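Local coordinates for signal transduction histidine-protein kinase/phosphatase MprB (Mycobacterium hassiacum, PDB 6BLK), which is the sensor kinase and phosphatase of the mycobacterial MprAB two-component system, probably autophosphorylating a histidine with ATP bound in the domain described here, at residues 56-61 and 84-89; 133-138 and 145-150. All blocks are in the same frame, centred on the assembly; numbering follows the deposited sequence.

Contact 1 (56-61 and 84-89); sequences DNAAKW and ITDQGP. With MG (magnesium ion), chain F; ATP (adenosine-5'-triphosphate), chain E.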
loop_
_atom_site.group_PDB
_atom_site.type_symbol
_atom_site.label_atom_id
_atom_site.label_comp_id
_atom_site.label_asym_id
_atom_site.label_seq_id
_atom_site.Cartn_x
_atom_site.Cartn_y
_atom_site.Cartn_z
ATOM N N ASP A 56 -1.913 -6.311 -2.790
ATOM C CA ASP A 56 -1.952 -7.246 -3.906
ATOM C C ASP A 56 -0.666 -7.177 -4.725
ATOM O O ASP A 56 -0.122 -8.219 -5.113
ATOM C CB ASP A 56 -3.163 -6.977 -4.790
ATOM C CG ASP A 56 -3.331 -8.023 -5.851
ATOM O OD1 ASP A 56 -3.558 -9.190 -5.463
ATOM O OD2 ASP A 56 -3.223 -7.667 -7.047
ATOM N N ASN A 57 -0.147 -5.964 -4.982
ATOM C CA ASN A 57 1.120 -5.823 -5.701
ATOM C C ASN A 57 2.255 -6.415 -4.899
ATOM O O ASN A 57 3.126 -7.107 -5.449
ATOM C CB ASN A 57 1.436 -4.353 -6.015
ATOM C CG ASN A 57 0.470 -3.744 -6.991
ATOM O OD1 ASN A 57 -0.189 -4.451 -7.764
ATOM N ND2 ASN A 57 0.371 -2.415 -6.960
ATOM N N ALA A 58 2.253 -6.172 -3.593
ATOM C CA ALA A 58 3.329 -6.678 -2.766
ATOM C C ALA A 58 3.358 -8.191 -2.848
ATOM O O ALA A 58 4.432 -8.796 -2.933
ATOM C CB ALA A 58 3.152 -6.204 -1.315
ATOM N N ALA A 59 2.183 -8.817 -2.838
ATOM C CA ALA A 59 2.115 -10.274 -2.924
ATOM C C ALA A 59 2.522 -10.765 -4.308
ATOM O O ALA A 59 3.275 -11.737 -4.431
ATOM C CB ALA A 59 0.713 -10.777 -2.576
ATOM N N LYS A 60 2.056 -10.092 -5.357
ATOM C CA LYS A 60 2.270 -10.594 -6.716
ATOM C C LYS A 60 3.747 -10.772 -6.990
ATOM O O LYS A 60 4.178 -11.801 -7.553
ATOM C CB LYS A 60 1.656 -9.647 -7.762
ATOM C CG LYS A 60 0.166 -9.822 -7.936
ATOM C CD LYS A 60 -0.438 -8.675 -8.759
ATOM C CE LYS A 60 0.016 -8.700 -10.191
ATOM N NZ LYS A 60 -0.555 -7.577 -11.043
ATOM N N TRP A 61 4.538 -9.777 -6.603
ATOM C CA TRP A 61 5.957 -9.743 -6.906
ATOM C C TRP A 61 6.827 -10.172 -5.721
ATOM O O TRP A 61 8.043 -9.985 -5.762
ATOM C CB TRP A 61 6.333 -8.361 -7.442
ATOM C CG TRP A 61 5.811 -8.182 -8.856
ATOM C CD1 TRP A 61 6.333 -8.730 -9.991
ATOM C CD2 TRP A 61 4.656 -7.427 -9.277
ATOM N NE1 TRP A 61 5.576 -8.372 -11.087
ATOM C CE2 TRP A 61 4.549 -7.561 -10.676
ATOM C CE3 TRP A 61 3.713 -6.644 -8.599
ATOM C CZ2 TRP A 61 3.528 -6.966 -11.406
ATOM C CZ3 TRP A 61 2.702 -6.046 -9.329
ATOM C CH2 TRP A 61 2.618 -6.207 -10.717
ATOM N N ILE A 84 4.045 -0.277 3.230
ATOM C CA ILE A 84 3.896 -1.671 2.810
ATOM C C ILE A 84 5.119 -2.057 1.975
ATOM O O ILE A 84 5.483 -1.372 1.005
ATOM C CB ILE A 84 2.588 -1.901 2.040
ATOM C CG1 ILE A 84 1.387 -1.747 2.975
ATOM C CG2 ILE A 84 2.585 -3.275 1.374
ATOM C CD1 ILE A 84 0.054 -1.563 2.286
ATOM N N THR A 85 5.802 -3.114 2.403
ATOM C CA THR A 85 7.100 -3.450 1.859
ATOM C C THR A 85 7.113 -4.900 1.421
ATOM O O THR A 85 6.439 -5.759 2.004
ATOM C CB THR A 85 8.267 -3.261 2.860
ATOM O OG1 THR A 85 7.989 -3.996 4.055
ATOM C CG2 THR A 85 8.504 -1.835 3.188
ATOM N N ASP A 86 7.910 -5.168 0.392
ATOM C CA ASP A 86 8.120 -6.549 -0.053
ATOM C C ASP A 86 9.598 -6.789 -0.314
ATOM O O ASP A 86 10.448 -5.910 -0.155
ATOM C CB ASP A 86 7.283 -6.873 -1.294
ATOM C CG ASP A 86 7.616 -5.973 -2.448
ATOM O OD1 ASP A 86 8.795 -5.952 -2.886
ATOM O OD2 ASP A 86 6.702 -5.234 -2.884
ATOM N N GLN A 87 9.905 -8.037 -0.717
ATOM C CA GLN A 87 11.248 -8.475 -1.051
ATOM C C GLN A 87 11.362 -8.798 -2.530
ATOM O O GLN A 87 12.163 -9.640 -2.933
ATOM C CB GLN A 87 11.617 -9.688 -0.208
ATOM C CG GLN A 87 11.716 -9.391 1.260
ATOM C CD GLN A 87 12.165 -10.604 2.054
ATOM O OE1 GLN A 87 11.469 -11.614 2.115
ATOM N NE2 GLN A 87 13.334 -10.507 2.654
ATOM N N GLY A 88 10.546 -8.144 -3.336
ATOM C CA GLY A 88 10.582 -8.275 -4.761
ATOM C C GLY A 88 11.686 -7.443 -5.370
ATOM O O GLY A 88 12.600 -6.963 -4.694
ATOM N N PRO A 89 11.641 -7.270 -6.691
ATOM C CA PRO A 89 12.759 -6.607 -7.367
ATOM C C PRO A 89 12.903 -5.132 -7.064
ATOM O O PRO A 89 13.984 -4.568 -7.308
ATOM C CB PRO A 89 12.434 -6.816 -8.851
ATOM C CG PRO A 89 10.953 -6.930 -8.864
ATOM C CD PRO A 89 10.609 -7.705 -7.646
HETATM MG MG MG F . -1.714 -3.937 -9.132
HETATM P PG ATP E . -3.787 -4.025 -11.649
HETATM O O1G ATP E . -3.248 -3.520 -10.324
HETATM O O2G ATP E . -4.607 -3.046 -12.503
HETATM O O3G ATP E . -4.401 -5.414 -11.584
HETATM P PB ATP E . -0.900 -4.022 -12.137
HETATM O O1B ATP E . -0.058 -4.414 -13.338
HETATM O O2B ATP E . -0.781 -4.745 -10.840
HETATM O O3B ATP E . -2.460 -4.229 -12.572
HETATM P PA ATP E . -0.409 -1.524 -10.678
HETATM O O1A ATP E . -0.936 -0.121 -10.965
HETATM O O2A ATP E . -0.846 -2.196 -9.400
HETATM O O3A ATP E . -0.794 -2.398 -12.002
HETATM O "O5'" ATP E . 1.153 -1.472 -10.817
HETATM C "C5'" ATP E . 1.756 -0.911 -11.970
HETATM C "C4'" ATP E . 3.043 -1.672 -12.263
HETATM O "O4'" ATP E . 3.995 -1.273 -11.270
HETATM C "C3'" ATP E . 2.996 -3.204 -12.211
HETATM O "O3'" ATP E . 2.582 -3.784 -13.467
HETATM C "C2'" ATP E . 4.443 -3.520 -11.884
HETATM O "O2'" ATP E . 5.284 -3.435 -13.049
HETATM C "C1'" ATP E . 4.840 -2.378 -10.975
HETATM N N9 ATP E . 4.666 -2.675 -9.541
HETATM C C8 ATP E . 3.684 -2.218 -8.691
HETATM N N7 ATP E . 3.904 -2.681 -7.427
HETATM C C5 ATP E . 5.031 -3.426 -7.481
HETATM C C6 ATP E . 5.795 -4.145 -6.486
HETATM N N6 ATP E . 5.347 -4.185 -5.224
HETATM N N1 ATP E . 6.898 -4.771 -6.892
HETATM C C2 ATP E . 7.319 -4.736 -8.170
HETATM N N3 ATP E . 6.674 -4.071 -9.138
HETATM C C4 ATP E . 5.537 -3.401 -8.840
HETATM O O HOH W 1 -2.442 -6.050 -8.873
HETATM O O HOH W 2 -2.835 -3.264 -7.478
#

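Contact 2 (133-138 and 145-150); sequences LRVDYA and PGTAIH. With ATP (adenosine-5'-triphosphate), chain E.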
loop_
_atom_site.group_PDB
_atom_site.type_symbol
_atom_site.label_atom_id
_atom_site.label_comp_id
_atom_site.label_asym_id
_atom_site.label_seq_id
_atom_site.Cartn_x
_atom_site.Cartn_y
_atom_site.Cartn_z
ATOM N N LEU A 133 1.640 10.180 -1.017
ATOM C CA LEU A 133 2.261 8.877 -1.172
ATOM C C LEU A 133 3.532 8.994 -1.989
ATOM O O LEU A 133 3.800 9.998 -2.671
ATOM C CB LEU A 133 1.275 7.847 -1.751
ATOM C CG LEU A 133 0.629 7.977 -3.111
ATOM C CD1 LEU A 133 -0.373 6.859 -3.291
ATOM C CD2 LEU A 133 -0.049 9.326 -3.308
ATOM N N ARG A 134 4.365 7.977 -1.820
ATOM C CA ARG A 134 5.624 7.935 -2.532
ATOM C C ARG A 134 6.087 6.491 -2.568
ATOM O O ARG A 134 5.590 5.637 -1.834
ATOM C CB ARG A 134 6.679 8.833 -1.889
ATOM C CG ARG A 134 7.113 8.456 -0.528
ATOM C CD ARG A 134 8.243 9.372 -0.062
ATOM N NE ARG A 134 8.730 8.905 1.223
ATOM C CZ ARG A 134 9.798 8.128 1.408
ATOM N NH1 ARG A 134 10.569 7.743 0.397
ATOM N NH2 ARG A 134 10.120 7.755 2.631
ATOM N N VAL A 135 7.057 6.250 -3.432
ATOM C CA VAL A 135 7.612 4.922 -3.655
ATOM C C VAL A 135 9.112 5.007 -3.436
ATOM O O VAL A 135 9.756 6.018 -3.736
ATOM C CB VAL A 135 7.248 4.386 -5.069
ATOM C CG1 VAL A 135 7.648 5.375 -6.144
ATOM C CG2 VAL A 135 7.911 3.027 -5.355
ATOM N N ASP A 136 9.679 3.929 -2.888
ATOM C CA ASP A 136 11.103 3.867 -2.600
ATOM C C ASP A 136 11.479 2.387 -2.562
ATOM O O ASP A 136 10.615 1.523 -2.688
ATOM C CB ASP A 136 11.408 4.583 -1.275
ATOM C CG ASP A 136 12.829 5.128 -1.181
ATOM O OD1 ASP A 136 13.780 4.528 -1.736
ATOM O OD2 ASP A 136 12.986 6.174 -0.504
ATOM N N TYR A 137 12.759 2.103 -2.367
ATOM C CA TYR A 137 13.172 0.732 -2.082
ATOM C C TYR A 137 12.837 0.380 -0.641
ATOM O O TYR A 137 12.895 1.228 0.255
ATOM C CB TYR A 137 14.674 0.539 -2.301
ATOM C CG TYR A 137 15.114 0.426 -3.724
ATOM C CD1 TYR A 137 14.320 -0.180 -4.686
ATOM C CD2 TYR A 137 16.318 0.966 -4.110
ATOM C CE1 TYR A 137 14.761 -0.288 -5.999
ATOM C CE2 TYR A 137 16.758 0.876 -5.407
ATOM C CZ TYR A 137 15.978 0.264 -6.340
ATOM O OH TYR A 137 16.448 0.192 -7.638
ATOM N N ALA A 138 12.463 -0.880 -0.418
ATOM C CA ALA A 138 12.236 -1.351 0.952
ATOM C C ALA A 138 13.546 -1.485 1.739
ATOM O O ALA A 138 13.599 -1.144 2.931
ATOM C CB ALA A 138 11.475 -2.672 0.919
ATOM N N PRO A 145 16.154 -5.432 -3.479
ATOM C CA PRO A 145 15.861 -4.398 -2.474
ATOM C C PRO A 145 14.395 -4.308 -2.080
ATOM O O PRO A 145 14.096 -3.761 -1.011
ATOM C CB PRO A 145 16.345 -3.117 -3.162
ATOM C CG PRO A 145 16.178 -3.419 -4.618
ATOM C CD PRO A 145 16.597 -4.840 -4.752
ATOM N N GLY A 146 13.483 -4.817 -2.905
ATOM C CA GLY A 146 12.058 -4.772 -2.629
ATOM C C GLY A 146 11.520 -3.376 -2.850
ATOM O O GLY A 146 12.296 -2.431 -3.000
ATOM N N THR A 147 10.196 -3.269 -2.922
ATOM C CA THR A 147 9.479 -1.998 -3.025
ATOM C C THR A 147 8.866 -1.617 -1.692
ATOM O O THR A 147 8.343 -2.458 -0.957
ATOM C CB THR A 147 8.365 -2.077 -4.071
ATOM O OG1 THR A 147 8.915 -2.467 -5.323
ATOM C CG2 THR A 147 7.684 -0.719 -4.290
ATOM N N ALA A 148 8.881 -0.319 -1.409
ATOM C CA ALA A 148 8.182 0.258 -0.278
ATOM C C ALA A 148 7.222 1.292 -0.833
ATOM O O ALA A 148 7.638 2.192 -1.566
ATOM C CB ALA A 148 9.176 0.875 0.696
ATOM N N ILE A 149 5.934 1.120 -0.550
ATOM C CA ILE A 149 4.938 2.146 -0.825
ATOM C C ILE A 149 4.626 2.826 0.492
ATOM O O ILE A 149 4.216 2.160 1.451
ATOM C CB ILE A 149 3.670 1.557 -1.430
ATOM C CG1 ILE A 149 3.990 0.814 -2.740
ATOM C CG2 ILE A 149 2.655 2.651 -1.641
ATOM C CD1 ILE A 149 4.386 1.697 -3.898
ATOM N N HIS A 150 4.790 4.156 0.530
ATOM C CA HIS A 150 4.603 4.948 1.732
ATOM C C HIS A 150 3.364 5.819 1.536
ATOM O O HIS A 150 3.316 6.619 0.591
ATOM C CB HIS A 150 5.817 5.862 1.961
ATOM C CG HIS A 150 7.116 5.178 2.232
ATOM N ND1 HIS A 150 7.740 5.260 3.456
ATOM C CD2 HIS A 150 7.950 4.463 1.434
ATOM C CE1 HIS A 150 8.884 4.605 3.414
ATOM N NE2 HIS A 150 9.032 4.104 2.202
HETATM P PG ATP E . -3.787 -4.025 -11.649
HETATM O O1G ATP E . -3.248 -3.520 -10.324
HETATM O O2G ATP E . -4.607 -3.046 -12.503
HETATM O O3G ATP E . -4.401 -5.414 -11.584
HETATM P PB ATP E . -0.900 -4.022 -12.137
HETATM O O1B ATP E . -0.058 -4.414 -13.338
HETATM O O2B ATP E . -0.781 -4.745 -10.840
HETATM O O3B ATP E . -2.460 -4.229 -12.572
HETATM P PA ATP E . -0.409 -1.524 -10.678
HETATM O O1A ATP E . -0.936 -0.121 -10.965
HETATM O O2A ATP E . -0.846 -2.196 -9.400
HETATM O O3A ATP E . -0.794 -2.398 -12.002
HETATM O "O5'" ATP E . 1.153 -1.472 -10.817
HETATM C "C5'" ATP E . 1.756 -0.911 -11.970
HETATM C "C4'" ATP E . 3.043 -1.672 -12.263
HETATM O "O4'" ATP E . 3.995 -1.273 -11.270
HETATM C "C3'" ATP E . 2.996 -3.204 -12.211
HETATM O "O3'" ATP E . 2.582 -3.784 -13.467
HETATM C "C2'" ATP E . 4.443 -3.520 -11.884
HETATM O "O2'" ATP E . 5.284 -3.435 -13.049
HETATM C "C1'" ATP E . 4.840 -2.378 -10.975
HETATM N N9 ATP E . 4.666 -2.675 -9.541
HETATM C C8 ATP E . 3.684 -2.218 -8.691
HETATM N N7 ATP E . 3.904 -2.681 -7.427
HETATM C C5 ATP E . 5.031 -3.426 -7.481
HETATM C C6 ATP E . 5.795 -4.145 -6.486
HETATM N N6 ATP E . 5.347 -4.185 -5.224
HETATM N N1 ATP E . 6.898 -4.771 -6.892
HETATM C C2 ATP E . 7.319 -4.736 -8.170
HETATM N N3 ATP E . 6.674 -4.071 -9.138
HETATM C C4 ATP E . 5.537 -3.401 -8.840
HETATM O O HOH W 3 10.408 0.401 -5.490
HETATM O O HOH W 4 11.560 2.829 2.235
#

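Contact 1 (56-61 and 84-89)
Ala58 CB, pointing from the last turns of helix 44-60, lies against Ile84 CG2 at 4.0 Å and equally close to Asp86 OD2, which Ala58 CA also faces. The closest approach between the segments is Trp61 O against Gly88 CA at 3.2 Å. No hydrogen bond joins the two segments; their polar groups converge on ATP instead. Asp86 OD2 accepts from the adenine amino group N6 at 2.9 Å in a nearly straight bond (164°). The other oxygen, OD1, takes Gly88 N at 2.8 Å in an Asx turn and also Thr147 N, which fixes the rotation of the carboxylate. In the Bergerat fold of the GHKL ATPases, this aspartate reads the adenine while the helix asparagine holds the metal. Here Asn57 OD1 binds magnesium at 2.1 Å, and its ND2 donates to ATP O2A at 2.7 Å, a bent bond. The Lys60 chain bends at chi3 (68°), which turns CE aside, and NZ hydrogen-bonds ATP O2B. One indole face of Trp61 lies against the ribose and adenine, CH2 meeting C3' at 3.4 Å, and Lys60 CB sits over the rim of the opposite face; NE1 donates to Arg110 O. Nearer the backbone, Trp61 CB rests 4.3 Å from Pro89 CD.

Contact 2 (133-138 and 145-150)
Strands 133-137 and 147-150 run antiparallel, their axes 4.6 Å apart at closest approach, with Arg134-His150 and Asp136-Ala148 as hydrogen-bonded pairs and Val135-Ile149 and Tyr137-Thr147 as non-hydrogen-bonded ones. Past the last pair, Ala138 N donates to Gly146 O from well above the carbonyl plane. On the face carrying Arg134, Asp136, Ala148 and His150, the guanidinium of Arg134 lies flat over the imidazole of His150, centres 4.0 Å apart and planes 23° from parallel, with NH2 over the rim of the ring 3.5 Å from CE1. Arg134 CG, between the backbone N and the carbonyl carbon (chi1 65°), lies 3.8 Å from His150 CB, and from there the extended chain runs out beside the histidine. Asp136 OD2, through its anti lone pair, takes NH1 of Arg134 in a salt bridge at 3.0 Å in the guanidinium plane. Asp136 OD1 accepts from Tyr137 N. His150 ND1 is hydrogen-bonded to Glu81, and a water in the ring plane links NE2 to Tyr137 O. On the face carrying Val135 and Ile149, Val135 CG2 touches Ile149 CD1 at 4.0 Å; it also meets the methyl of Thr147. Beside the loop that joins the strands, Pro145 CG sits over the Tyr137 ring in a CH-pi contact, 3.8 Å from its centroid; Arg96 makes a cation-pi contact with the same ring. This is the C-terminal hairpin of the ATPase sheet, and its second strand delivers Thr147 to the nucleotide, OG1 lying 3.4 Å from ATP N1. His150 may be subject to opposing influences: the Glu81 carboxylate would favour a protonated imidazole, whereas the stacked guanidinium would probably disfavour it, an effect that pairing of Arg134 with Asp136 may soften.

In the fold
From the N terminus, helix 44-60 leads into contact 1, which closes a loop of 22 residues containing strand 67-76 and most of strand 79-85. The chain then passes through the segment that supplies Ser106, Gly116 and Leu117 to ATP and along helix 118-128 before contact 2 opens and closes a short loop of six residues. The two loops follow in series, neither enclosing nor crossing the other. They meet in space because strand 79-85 pairs antiparallel with strand 147-154: Ile84 O lies 3.0 Å from Ile149 N, a probable hydrogen bond. Contact 1 thus joins the helical layer to the sheet, contact 2 extends that sheet outward, and both border the same ATP.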